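Local coordinates for protein vascular endothelial growth factor homolog (Orf virus, PDB 2GNN) that acts as a secreted, disulfide-linked homodimeric growth factor of the PDGF/VEGF family that binds vascular endothelial growth factor receptors and induces endothelial proliferation, at residues 36-41 with 88-93. Numbering follows the deposited sequence.
Sequences PELTSQ and QRLSFV
Gln41 NE2 donates a nearly straight hydrogen bond (176°) to Gln88 OE1, 2.7 Å away. The acceptor lies almost exactly in the amide plane of Gln41, and the donor arrives in the carbonyl plane of Gln88, although the two amides are turned 34° against each other. Each glutamine stretches out past CG, and the amides meet about halfway across the gap. Beside this bond Leu38 and Leu90 meet end on, Leu38 CD1 lying 3.9 Å from Leu90 CD2. The same methyl rests 3.9 Å from Gln88 NE2, the Leu38 and Gln88 side chains running alongside in opposite senses. In this cystine-knot growth factor, the contact ties the loop between helix 31-34 and strand 47-54 to one strand of the long hairpin 62-79/85-102, at the surface of the subunit. Leu38 is the centre of an inverse gamma turn, and CG stands anti to its carbonyl carbon (chi1 -69°), which carries CD1 toward the strand. Phe43 packs on both leucines. Gln88 OE1 accepts a second hydrogen bond, from Ala79 N at the end of partner strand 62-79, and the two donors help fix the Gln88 amide. Ser40, next to Gln41, belongs to a pocket holding benzamidine, probably acquired during crystallisation.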
loop_
_atom_site.group_PDB
_atom_site.type_symbol
_atom_site.label_atom_id
_atom_site.label_comp_id
_atom_site.label_asym_id
_atom_site.label_seq_id
_atom_site.Cartn_x
_atom_site.Cartn_y
_atom_site.Cartn_z
ATOM N N PRO B 36 13.337 2.384 -13.982
ATOM C CA PRO B 36 14.754 2.634 -13.700
ATOM C C PRO B 36 15.563 3.184 -14.864
ATOM O O PRO B 36 16.662 3.712 -14.669
ATOM C CB PRO B 36 15.292 1.250 -13.328
ATOM C CG PRO B 36 14.228 0.278 -13.673
ATOM C CD PRO B 36 12.952 0.994 -13.691
ATOM N N GLU B 37 15.035 3.036 -16.070
ATOM C CA GLU B 37 15.760 3.404 -17.282
ATOM C C GLU B 37 15.598 4.906 -17.551
ATOM O O GLU B 37 16.344 5.501 -18.331
ATOM C CB GLU B 37 15.288 2.537 -18.467
ATOM C CG GLU B 37 13.883 2.895 -19.031
ATOM C CD GLU B 37 12.681 2.357 -18.216
ATOM O OE1 GLU B 37 12.851 1.636 -17.199
ATOM O OE2 GLU B 37 11.538 2.662 -18.620
ATOM N N LEU B 38 14.624 5.519 -16.883
ATOM C CA LEU B 38 14.446 6.967 -16.953
ATOM C C LEU B 38 15.270 7.639 -15.849
ATOM O O LEU B 38 14.747 8.019 -14.789
ATOM C CB LEU B 38 12.963 7.315 -16.853
ATOM C CG LEU B 38 12.097 6.922 -18.063
ATOM C CD1 LEU B 38 10.643 7.216 -17.751
ATOM C CD2 LEU B 38 12.519 7.667 -19.297
ATOM N N THR B 39 16.570 7.734 -16.103
ATOM C CA THR B 39 17.570 8.180 -15.143
ATOM C C THR B 39 17.748 9.688 -15.317
ATOM O O THR B 39 17.307 10.247 -16.327
ATOM C CB THR B 39 18.914 7.573 -15.504
ATOM O OG1 THR B 39 19.118 7.791 -16.892
ATOM C CG2 THR B 39 18.996 6.082 -15.209
ATOM N N SER B 40 18.438 10.333 -14.368
ATOM C CA SER B 40 18.635 11.798 -14.354
ATOM C C SER B 40 17.341 12.589 -14.524
ATOM O O SER B 40 17.286 13.556 -15.280
ATOM C CB SER B 40 19.653 12.233 -15.420
ATOM O OG SER B 40 20.960 11.885 -15.007
ATOM N N GLN B 41 16.272 12.156 -13.871
ATOM C CA GLN B 41 15.017 12.913 -13.939
ATOM C C GLN B 41 14.208 12.731 -12.660
ATOM O O GLN B 41 14.482 11.827 -11.867
ATOM C CB GLN B 41 14.197 12.561 -15.175
ATOM C CG GLN B 41 13.155 11.461 -14.975
ATOM C CD GLN B 41 12.183 11.407 -16.107
ATOM O OE1 GLN B 41 12.504 10.901 -17.181
ATOM N NE2 GLN B 41 10.984 11.957 -15.899
ATOM N N GLN B 88 4.436 13.301 -19.139
ATOM C CA GLN B 88 4.793 12.010 -19.720
ATOM C C GLN B 88 3.700 11.001 -19.452
ATOM O O GLN B 88 3.327 10.816 -18.300
ATOM C CB GLN B 88 6.052 11.480 -19.055
ATOM C CG GLN B 88 7.309 12.168 -19.450
ATOM C CD GLN B 88 8.492 11.533 -18.796
ATOM O OE1 GLN B 88 9.057 12.072 -17.846
ATOM N NE2 GLN B 88 8.881 10.365 -19.293
ATOM N N ARG B 89 3.172 10.356 -20.494
ATOM C CA ARG B 89 2.344 9.163 -20.289
ATOM C C ARG B 89 3.265 7.956 -20.148
ATOM O O ARG B 89 4.042 7.661 -21.056
ATOM C CB ARG B 89 1.356 8.924 -21.431
ATOM C CG ARG B 89 0.546 10.127 -21.869
ATOM C CD ARG B 89 1.037 10.647 -23.219
ATOM N NE ARG B 89 0.167 10.248 -24.330
ATOM C CZ ARG B 89 0.538 10.192 -25.612
ATOM N NH1 ARG B 89 1.782 10.489 -25.979
ATOM N NH2 ARG B 89 -0.344 9.822 -26.537
ATOM N N LEU B 90 3.185 7.269 -19.013
ATOM C CA LEU B 90 4.006 6.089 -18.764
ATOM C C LEU B 90 3.139 4.879 -18.432
ATOM O O LEU B 90 1.998 5.028 -18.025
ATOM C CB LEU B 90 5.008 6.366 -17.653
ATOM C CG LEU B 90 6.049 7.455 -17.932
ATOM C CD1 LEU B 90 6.862 7.760 -16.683
ATOM C CD2 LEU B 90 6.966 7.088 -19.115
ATOM N N SER B 91 3.681 3.680 -18.627
ATOM C CA SER B 91 2.930 2.435 -18.470
ATOM C C SER B 91 3.355 1.756 -17.185
ATOM O O SER B 91 4.537 1.773 -16.834
ATOM C CB SER B 91 3.198 1.517 -19.665
ATOM O OG SER B 91 2.432 0.320 -19.614
ATOM N N PHE B 92 2.386 1.180 -16.476
ATOM C CA PHE B 92 2.641 0.517 -15.193
ATOM C C PHE B 92 1.942 -0.830 -15.159
ATOM O O PHE B 92 0.872 -1.007 -15.738
ATOM C CB PHE B 92 2.143 1.379 -14.016
ATOM C CG PHE B 92 2.766 2.745 -13.959
ATOM C CD1 PHE B 92 2.270 3.786 -14.745
ATOM C CD2 PHE B 92 3.858 2.983 -13.151
ATOM C CE1 PHE B 92 2.867 5.039 -14.720
ATOM C CE2 PHE B 92 4.458 4.239 -13.120
ATOM C CZ PHE B 92 3.946 5.268 -13.904
ATOM N N VAL B 93 2.554 -1.784 -14.476
ATOM C CA VAL B 93 1.960 -3.098 -14.328
ATOM C C VAL B 93 1.080 -3.112 -13.072
ATOM O O VAL B 93 1.555 -2.777 -11.992
ATOM C CB VAL B 93 3.056 -4.194 -14.260
ATOM C CG1 VAL B 93 2.439 -5.571 -14.098
ATOM C CG2 VAL B 93 3.927 -4.152 -15.525
#